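Local coordinates for protein serine protease inhibitor (PDB 3STO) that probably inhibits serine proteases, as a member of the serpin family from the blood fluke Schistosoma haematobium, at residues A[192-197]-A[246-251]; A[253-258]-A[381-386]. All blocks are in the same frame, centred on the assembly; numbering follows the deposited sequence.

Contact 1: A[192-197]-A[246-251]; sequences FYFRDF and KPLNNT
L248 starts the contact by meeting F194 tip to tip. Its CD1 lies 4.0 Å from F194 CZ, oblique to the ring. F194 CG is anti to the backbone N (chi1 -176°), which puts it on the L248 side. The other branch of L248 turns to backbone oxygens: CD2 is 3.5 Å from F197 O and 3.6 Å from D196 O. I353 also touches L248. N249 comes next. Its N donates to F197 O at 2.8 Å, in a rather bent bond, and its CB packs on the same oxygen at 3.3 Å. N250 follows with a straighter grip. Its N reaches the syn lone pair of D196 OD2 at 2.7 Å, with an N-H...O angle of 170°. The other carboxylate oxygen, OD1, is bonded to T105 OG1 and weakly to F197 N, so both oxygens are held and the carboxylate has little freedom to turn. The amide of N250 points elsewhere and binds E103 through ND2. The contact joins the 186-197 strand of the large serpin sheet A to the turn between two sheet B strands. This is the breach region, beside W198, where sheet A probably opens to accept the reactive loop.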
ATOM      1  N   PHE A 192      -6.023   2.851   0.131  1.00 38.84           N
ATOM      2  CA  PHE A 192      -5.546   2.477  -1.196  1.00 57.96           C
ATOM      3  C   PHE A 192      -6.283   1.253  -1.696  1.00 45.44           C
ATOM      4  O   PHE A 192      -6.052   0.128  -1.237  1.00 33.91           O
ATOM      5  CB  PHE A 192      -4.051   2.224  -1.181  1.00 62.68           C
ATOM      6  CG  PHE A 192      -3.394   2.375  -2.524  1.00 54.26           C
ATOM      7  CD1 PHE A 192      -3.261   1.274  -3.379  1.00 44.21           C
ATOM      8  CD2 PHE A 192      -2.876   3.615  -2.920  1.00 48.40           C
ATOM      9  CE1 PHE A 192      -2.628   1.424  -4.614  1.00 59.98           C
ATOM     10  CE2 PHE A 192      -2.234   3.775  -4.142  1.00 41.17           C
ATOM     11  CZ  PHE A 192      -2.102   2.686  -4.996  1.00 46.41           C
ATOM     12  N   TYR A 193      -7.178   1.498  -2.639  1.00 34.91           N
ATOM     13  CA  TYR A 193      -8.065   0.454  -3.124  1.00 43.62           C
ATOM     14  C   TYR A 193      -7.636   0.005  -4.524  1.00 33.56           C
ATOM     15  O   TYR A 193      -7.640   0.788  -5.485  1.00 27.15           O
ATOM     16  CB  TYR A 193      -9.512   0.969  -3.122  1.00 39.61           C
ATOM     17  CG  TYR A 193     -10.602  -0.062  -3.325  1.00 36.30           C
ATOM     18  CD1 TYR A 193     -10.860  -1.025  -2.373  1.00 44.48           C
ATOM     19  CD2 TYR A 193     -11.405  -0.034  -4.461  1.00 40.34           C
ATOM     20  CE1 TYR A 193     -11.890  -1.955  -2.552  1.00 54.20           C
ATOM     21  CE2 TYR A 193     -12.429  -0.951  -4.656  1.00 39.84           C
ATOM     22  CZ  TYR A 193     -12.674  -1.905  -3.697  1.00 55.66           C
ATOM     23  OH  TYR A 193     -13.697  -2.818  -3.892  1.00 64.09           O
ATOM     24  N   PHE A 194      -7.265  -1.265  -4.610  1.00 26.10           N
ATOM     25  CA  PHE A 194      -6.969  -1.909  -5.864  1.00 25.68           C
ATOM     26  C   PHE A 194      -8.051  -2.939  -6.183  1.00 29.09           C
ATOM     27  O   PHE A 194      -8.463  -3.691  -5.323  1.00 30.78           O
ATOM     28  CB  PHE A 194      -5.597  -2.584  -5.790  1.00 17.16           C
ATOM     29  CG  PHE A 194      -5.163  -3.193  -7.080  1.00 21.82           C
ATOM     30  CD1 PHE A 194      -5.649  -4.439  -7.476  1.00 14.60           C
ATOM     31  CD2 PHE A 194      -4.288  -2.507  -7.924  1.00 20.64           C
ATOM     32  CE1 PHE A 194      -5.244  -5.019  -8.691  1.00 18.91           C
ATOM     33  CE2 PHE A 194      -3.878  -3.064  -9.132  1.00 18.84           C
ATOM     34  CZ  PHE A 194      -4.361  -4.323  -9.524  1.00 14.69           C
ATOM     35  N   ARG A 195      -8.491  -2.986  -7.432  1.00 32.17           N
ATOM     36  CA  ARG A 195      -9.511  -3.940  -7.842  1.00 21.54           C
ATOM     37  C   ARG A 195      -9.411  -4.307  -9.331  1.00 27.40           C
ATOM     38  O   ARG A 195      -9.420  -3.438 -10.212  1.00 26.96           O
ATOM     39  CB  ARG A 195     -10.899  -3.409  -7.507  1.00 29.05           C
ATOM     40  CG  ARG A 195     -12.021  -4.370  -7.864  1.00 44.11           C
ATOM     41  CD  ARG A 195     -13.183  -3.630  -8.537  1.00 58.16           C
ATOM     42  NE  ARG A 195     -14.261  -3.288  -7.616  1.00 59.22           N
ATOM     43  CZ  ARG A 195     -15.117  -2.289  -7.814  1.00 68.14           C
ATOM     44  NH1 ARG A 195     -14.995  -1.529  -8.896  1.00 57.55           N
ATOM     45  NH2 ARG A 195     -16.083  -2.037  -6.930  1.00 61.17           N
ATOM     46  N   ASP A 196      -9.280  -5.606  -9.592  1.00 23.10           N
ATOM     47  CA  ASP A 196      -9.334  -6.128 -10.943  1.00 26.04           C
ATOM     48  C   ASP A 196      -9.569  -7.648 -10.975  1.00 25.31           C
ATOM     49  O   ASP A 196      -9.260  -8.345 -10.033  1.00 18.80           O
ATOM     50  CB  ASP A 196      -8.060  -5.766 -11.706  1.00 20.97           C
ATOM     51  CG  ASP A 196      -8.253  -5.801 -13.237  1.00 27.88           C
ATOM     52  OD1 ASP A 196      -9.405  -6.013 -13.689  1.00 26.78           O
ATOM     53  OD2 ASP A 196      -7.257  -5.632 -13.982  1.00 23.14           O
ATOM     54  N   PHE A 197     -10.115  -8.132 -12.086  1.00 25.12           N
ATOM     55  CA  PHE A 197     -10.225  -9.556 -12.385  1.00 15.93           C
ATOM     56  C   PHE A 197      -8.863 -10.100 -12.763  1.00 24.82           C
ATOM     57  O   PHE A 197      -7.991  -9.337 -13.219  1.00 24.97           O
ATOM     58  CB  PHE A 197     -11.178  -9.762 -13.568  1.00 23.11           C
ATOM     59  CG  PHE A 197     -12.617  -9.494 -13.248  1.00 32.71           C
ATOM     60  CD1 PHE A 197     -13.198 -10.014 -12.105  1.00 39.55           C
ATOM     61  CD2 PHE A 197     -13.380  -8.690 -14.062  1.00 51.89           C
ATOM     62  CE1 PHE A 197     -14.519  -9.750 -11.788  1.00 36.96           C
ATOM     63  CE2 PHE A 197     -14.704  -8.430 -13.756  1.00 49.39           C
ATOM     64  CZ  PHE A 197     -15.272  -8.967 -12.618  1.00 50.34           C
ATOM     65  N   LYS A 246       1.247 -13.662 -11.604  1.00 18.93           N
ATOM     66  CA  LYS A 246      -0.039 -13.989 -12.175  1.00 14.72           C
ATOM     67  C   LYS A 246      -0.714 -12.679 -12.546  1.00 22.46           C
ATOM     68  O   LYS A 246      -1.142 -11.922 -11.684  1.00 17.75           O
ATOM     69  CB  LYS A 246      -0.905 -14.770 -11.198  1.00 12.64           C
ATOM     70  CG  LYS A 246      -2.289 -15.063 -11.734  1.00 20.98           C
ATOM     71  CD  LYS A 246      -3.084 -16.022 -10.839  1.00 20.26           C
ATOM     72  CE  LYS A 246      -4.492 -16.290 -11.410  1.00 15.44           C
ATOM     73  NZ  LYS A 246      -4.442 -16.726 -12.821  1.00 16.57           N
ATOM     74  N   PRO A 247      -0.821 -12.415 -13.846  1.00 25.69           N
ATOM     75  CA  PRO A 247      -1.302 -11.112 -14.317  1.00 19.84           C
ATOM     76  C   PRO A 247      -2.774 -10.838 -14.007  1.00 15.69           C
ATOM     77  O   PRO A 247      -3.644 -11.710 -14.017  1.00 20.36           O
ATOM     78  CB  PRO A 247      -1.088 -11.181 -15.843  1.00 26.94           C
ATOM     79  CG  PRO A 247      -0.347 -12.478 -16.113  1.00 26.98           C
ATOM     80  CD  PRO A 247      -0.606 -13.374 -14.942  1.00 17.97           C
ATOM     81  N   LEU A 248      -3.055  -9.572 -13.756  1.00 20.78           N
ATOM     82  CA  LEU A 248      -4.423  -9.116 -13.649  1.00 18.44           C
ATOM     83  C   LEU A 248      -4.923  -8.790 -15.040  1.00 16.58           C
ATOM     84  O   LEU A 248      -4.175  -8.890 -16.023  1.00 13.73           O
ATOM     85  CB  LEU A 248      -4.535  -7.944 -12.661  1.00 17.90           C
ATOM     86  CG  LEU A 248      -4.385  -8.667 -11.313  1.00 24.09           C
ATOM     87  CD1 LEU A 248      -3.336  -8.070 -10.460  1.00 12.71           C
ATOM     88  CD2 LEU A 248      -5.746  -8.902 -10.595  1.00 21.63           C
ATOM     89  N   ASN A 249      -6.194  -8.463 -15.141  1.00 13.62           N
ATOM     90  CA  ASN A 249      -6.776  -8.356 -16.448  1.00 19.33           C
ATOM     91  C   ASN A 249      -6.240  -7.122 -17.174  1.00 23.67           C
ATOM     92  O   ASN A 249      -5.930  -7.171 -18.346  1.00 23.03           O
ATOM     93  CB  ASN A 249      -8.296  -8.337 -16.384  1.00 23.24           C
ATOM     94  CG  ASN A 249      -8.891  -8.529 -17.749  1.00 31.15           C
ATOM     95  OD1 ASN A 249      -8.506  -9.462 -18.466  1.00 33.29           O
ATOM     96  ND2 ASN A 249      -9.763  -7.628 -18.152  1.00 25.09           N
ATOM     97  N   ASN A 250      -6.117  -6.019 -16.454  1.00 19.07           N
ATOM     98  CA  ASN A 250      -5.258  -4.961 -16.911  1.00 17.54           C
ATOM     99  C   ASN A 250      -3.823  -5.419 -16.625  1.00 20.04           C
ATOM    100  O   ASN A 250      -3.374  -5.468 -15.467  1.00 20.84           O
ATOM    101  CB  ASN A 250      -5.623  -3.629 -16.225  1.00 18.30           C
ATOM    102  CG  ASN A 250      -4.810  -2.464 -16.763  1.00 21.24           C
ATOM    103  OD1 ASN A 250      -3.676  -2.659 -17.197  1.00 16.88           O
ATOM    104  ND2 ASN A 250      -5.388  -1.256 -16.754  1.00 15.82           N
ATOM    105  N   THR A 251      -3.104  -5.795 -17.668  1.00 16.04           N
ATOM    106  CA  THR A 251      -1.878  -6.541 -17.447  1.00 15.64           C
ATOM    107  C   THR A 251      -0.658  -5.709 -17.074  1.00 25.38           C
ATOM    108  O   THR A 251       0.460  -6.234 -16.970  1.00 28.57           O
ATOM    109  CB  THR A 251      -1.560  -7.477 -18.612  1.00 29.99           C
ATOM    110  OG1 THR A 251      -1.183  -6.705 -19.760  1.00 25.98           O
ATOM    111  CG2 THR A 251      -2.777  -8.374 -18.910  1.00 16.56           C
TER

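Contact 2: A[253-258]-A[381-386]; sequences FTFVIV and FICFIY
V256 and F384 pair near the middle of two antiparallel strands, with F384 N to V256 O at 2.8 Å. The T254-Y386 and V258-I382 pairs are hydrogen-bonded in the same two-way manner. On the face bearing these six residues, small groups lie against large ones. T254 CG2 sits at the edge of the Y386 ring, in its plane, 3.8 Å from CD2. V256 CG2 lies alongside Y386 and packs on its CB at 3.7 Å. The next valine, V258, brings CG2 to the rim of the F384 ring at CE2, 3.8 Å away. Helix 279-283 packs on F384 and Y386, on this same face. On the face with F255 and C383, the cysteine is the hollow and the phenylalanine the bump. F255 is not directly across from C383, but its CG is anti to the backbone N (chi1 -173°), and its ring spans the diagonal. CZ ends 3.6 Å from C383 SG, with the sulfur oblique to the ring. C383 CA also makes a CA-H...O contact with V256 O at 3.0 Å. I257 CG2 fills in beside the F381 ring, 3.8 Å from CD2. Every residue of both strands is buried. The pair belongs to serpin sheet B, whose strands 253-260 and 381-387 form part of the protein's hydrophobic core.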
ATOM      1  N   PHE A 253      -0.614  -4.580 -14.157  1.00 16.63           N
ATOM      2  CA  PHE A 253      -0.530  -5.065 -12.801  1.00 22.90           C
ATOM      3  C   PHE A 253      -0.498  -6.597 -12.769  1.00 31.17           C
ATOM      4  O   PHE A 253      -1.204  -7.267 -13.532  1.00 21.46           O
ATOM      5  CB  PHE A 253      -1.716  -4.520 -11.997  1.00 16.75           C
ATOM      6  CG  PHE A 253      -1.783  -3.022 -12.006  1.00 20.31           C
ATOM      7  CD1 PHE A 253      -0.822  -2.272 -11.312  1.00 17.03           C
ATOM      8  CD2 PHE A 253      -2.784  -2.351 -12.720  1.00 15.42           C
ATOM      9  CE1 PHE A 253      -0.861  -0.871 -11.336  1.00 22.08           C
ATOM     10  CE2 PHE A 253      -2.827  -0.987 -12.735  1.00 16.51           C
ATOM     11  CZ  PHE A 253      -1.849  -0.239 -12.055  1.00 18.79           C
ATOM     12  N   THR A 254       0.340  -7.136 -11.883  1.00 30.18           N
ATOM     13  CA  THR A 254       0.446  -8.579 -11.696  1.00 22.02           C
ATOM     14  C   THR A 254       0.561  -8.932 -10.217  1.00 22.34           C
ATOM     15  O   THR A 254       1.021  -8.123  -9.411  1.00 21.07           O
ATOM     16  CB  THR A 254       1.620  -9.156 -12.505  1.00 21.97           C
ATOM     17  OG1 THR A 254       1.602 -10.566 -12.394  1.00 39.12           O
ATOM     18  CG2 THR A 254       2.962  -8.639 -12.014  1.00 17.71           C
ATOM     19  N   PHE A 255       0.075 -10.114  -9.851  1.00 18.45           N
ATOM     20  CA  PHE A 255       0.166 -10.580  -8.482  1.00 15.25           C
ATOM     21  C   PHE A 255       1.370 -11.476  -8.361  1.00 14.44           C
ATOM     22  O   PHE A 255       1.410 -12.514  -8.995  1.00 18.68           O
ATOM     23  CB  PHE A 255      -1.083 -11.353  -8.119  1.00 19.75           C
ATOM     24  CG  PHE A 255      -1.161 -11.742  -6.684  1.00 10.76           C
ATOM     25  CD1 PHE A 255      -1.277 -10.765  -5.683  1.00 17.09           C
ATOM     26  CD2 PHE A 255      -1.230 -13.081  -6.330  1.00 12.90           C
ATOM     27  CE1 PHE A 255      -1.405 -11.126  -4.313  1.00 15.45           C
ATOM     28  CE2 PHE A 255      -1.347 -13.464  -4.974  1.00 16.96           C
ATOM     29  CZ  PHE A 255      -1.435 -12.466  -3.968  1.00 23.11           C
ATOM     30  N   VAL A 256       2.365 -11.045  -7.589  1.00 13.86           N
ATOM     31  CA  VAL A 256       3.617 -11.759  -7.437  1.00 14.87           C
ATOM     32  C   VAL A 256       3.610 -12.507  -6.105  1.00 21.81           C
ATOM     33  O   VAL A 256       3.393 -11.892  -5.070  1.00 16.68           O
ATOM     34  CB  VAL A 256       4.802 -10.792  -7.537  1.00 17.03           C
ATOM     35  CG1 VAL A 256       6.144 -11.511  -7.226  1.00 12.84           C
ATOM     36  CG2 VAL A 256       4.818 -10.134  -8.942  1.00 15.29           C
ATOM     37  N   ILE A 257       3.797 -13.834  -6.149  1.00 15.87           N
ATOM     38  CA  ILE A 257       3.897 -14.656  -4.945  1.00 11.70           C
ATOM     39  C   ILE A 257       5.317 -15.107  -4.757  1.00 14.38           C
ATOM     40  O   ILE A 257       5.976 -15.550  -5.693  1.00 16.04           O
ATOM     41  CB  ILE A 257       2.951 -15.860  -4.966  1.00 19.11           C
ATOM     42  CG1 ILE A 257       1.542 -15.407  -5.401  1.00 18.10           C
ATOM     43  CG2 ILE A 257       2.925 -16.599  -3.597  1.00 13.30           C
ATOM     44  CD1 ILE A 257       0.784 -16.498  -6.155  1.00 20.25           C
ATOM     45  N   VAL A 258       5.814 -14.924  -3.543  1.00 15.78           N
ATOM     46  CA  VAL A 258       7.162 -15.335  -3.217  1.00 18.71           C
ATOM     47  C   VAL A 258       7.080 -16.464  -2.197  1.00 20.57           C
ATOM     48  O   VAL A 258       6.691 -16.242  -1.050  1.00 17.52           O
ATOM     49  CB  VAL A 258       8.007 -14.192  -2.625  1.00 17.83           C
ATOM     50  CG1 VAL A 258       9.436 -14.668  -2.406  1.00 13.78           C
ATOM     51  CG2 VAL A 258       7.997 -12.986  -3.549  1.00 15.08           C
ATOM     52  N   PHE A 381       3.832 -16.950   3.069  1.00 18.94           N
ATOM     53  CA  PHE A 381       4.405 -16.451   1.835  1.00 19.93           C
ATOM     54  C   PHE A 381       4.357 -14.930   1.774  1.00 17.80           C
ATOM     55  O   PHE A 381       3.587 -14.277   2.475  1.00 14.17           O
ATOM     56  CB  PHE A 381       3.654 -17.029   0.643  1.00 12.19           C
ATOM     57  CG  PHE A 381       2.176 -16.704   0.639  1.00 15.36           C
ATOM     58  CD1 PHE A 381       1.277 -17.436   1.415  1.00 11.70           C
ATOM     59  CD2 PHE A 381       1.682 -15.672  -0.136  1.00 13.01           C
ATOM     60  CE1 PHE A 381      -0.071 -17.165   1.387  1.00 12.69           C
ATOM     61  CE2 PHE A 381       0.317 -15.385  -0.159  1.00 16.93           C
ATOM     62  CZ  PHE A 381      -0.561 -16.135   0.595  1.00 13.54           C
ATOM     63  N   ILE A 382       5.170 -14.373   0.898  1.00 18.41           N
ATOM     64  CA  ILE A 382       5.143 -12.938   0.665  1.00 21.32           C
ATOM     65  C   ILE A 382       4.554 -12.676  -0.719  1.00 16.86           C
ATOM     66  O   ILE A 382       4.824 -13.397  -1.677  1.00 20.99           O
ATOM     67  CB  ILE A 382       6.562 -12.321   0.901  1.00 17.74           C
ATOM     68  CG1 ILE A 382       6.732 -12.063   2.406  1.00 14.76           C
ATOM     69  CG2 ILE A 382       6.791 -11.047   0.100  1.00 17.13           C
ATOM     70  CD1 ILE A 382       7.852 -12.781   2.984  1.00 23.10           C
ATOM     71  N   CYS A 383       3.699 -11.679  -0.815  1.00 14.81           N
ATOM     72  CA  CYS A 383       3.118 -11.369  -2.102  1.00 18.04           C
ATOM     73  C   CYS A 383       3.033  -9.857  -2.367  1.00 25.46           C
ATOM     74  O   CYS A 383       3.120  -9.037  -1.439  1.00 23.49           O
ATOM     75  CB  CYS A 383       1.768 -12.059  -2.270  1.00 13.98           C
ATOM     76  SG  CYS A 383       0.567 -11.502  -1.107  1.00 18.47           S
ATOM     77  N   PHE A 384       2.887  -9.502  -3.642  1.00 15.02           N
ATOM     78  CA  PHE A 384       2.862  -8.112  -4.057  1.00 16.35           C
ATOM     79  C   PHE A 384       1.839  -7.908  -5.145  1.00 19.29           C
ATOM     80  O   PHE A 384       1.583  -8.815  -5.931  1.00 14.13           O
ATOM     81  CB  PHE A 384       4.200  -7.747  -4.649  1.00 15.32           C
ATOM     82  CG  PHE A 384       5.371  -7.951  -3.720  1.00 14.67           C
ATOM     83  CD1 PHE A 384       5.774  -6.921  -2.843  1.00 18.18           C
ATOM     84  CD2 PHE A 384       6.108  -9.112  -3.774  1.00 12.55           C
ATOM     85  CE1 PHE A 384       6.870  -7.053  -2.028  1.00 13.67           C
ATOM     86  CE2 PHE A 384       7.222  -9.286  -2.945  1.00 15.90           C
ATOM     87  CZ  PHE A 384       7.611  -8.247  -2.076  1.00 19.57           C
ATOM     88  N   ILE A 385       1.223  -6.731  -5.184  1.00 15.96           N
ATOM     89  CA  ILE A 385       0.663  -6.286  -6.446  1.00 12.61           C
ATOM     90  C   ILE A 385       1.780  -5.480  -7.085  1.00 16.57           C
ATOM     91  O   ILE A 385       2.228  -4.497  -6.523  1.00 19.93           O
ATOM     92  CB  ILE A 385      -0.555  -5.455  -6.258  1.00 20.15           C
ATOM     93  CG1 ILE A 385      -1.644  -6.297  -5.605  1.00 16.89           C
ATOM     94  CG2 ILE A 385      -0.975  -4.822  -7.603  1.00 13.68           C
ATOM     95  CD1 ILE A 385      -2.836  -5.488  -5.140  1.00 21.25           C
ATOM     96  N   TYR A 386       2.299  -5.950  -8.210  1.00 15.35           N
ATOM     97  CA  TYR A 386       3.484  -5.352  -8.802  1.00 18.14           C
ATOM     98  C   TYR A 386       3.054  -4.518 -10.005  1.00 16.93           C
ATOM     99  O   TYR A 386       2.220  -4.959 -10.799  1.00 13.08           O
ATOM    100  CB  TYR A 386       4.461  -6.464  -9.225  1.00 16.49           C
ATOM    101  CG  TYR A 386       5.708  -6.012  -9.955  1.00 17.04           C
ATOM    102  CD1 TYR A 386       6.723  -5.338  -9.293  1.00 16.54           C
ATOM    103  CD2 TYR A 386       5.874  -6.265 -11.315  1.00 21.76           C
ATOM    104  CE1 TYR A 386       7.869  -4.929  -9.949  1.00 20.60           C
ATOM    105  CE2 TYR A 386       7.018  -5.856 -11.989  1.00 23.32           C
ATOM    106  CZ  TYR A 386       8.018  -5.175 -11.296  1.00 33.25           C
ATOM    107  OH  TYR A 386       9.173  -4.765 -11.942  1.00 26.72           O
TER

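Overall arrangement
The two contacts run in series along the chain. Contact 1 opens on strand 186-197 and closes at 246-251, after an excursion through strands 208-215 and 218-236 that contains no helix. The chain then turns at once into strand 253-260, where contact 2 opens. It closes 123 residues later at 381-386, beyond strands 287-305 and 339-348 and the partly unmodelled reactive loop. The two loops neither cross nor nest. They are joined by the hairpin of strands 241-247 and 253-260, where K246 O probably accepts from F255 N. F194 of contact 1 also packs edge-to-face against F253 of contact 2. Together they tie the sheet A strand 186-197 to sheet B and the C-terminal strands.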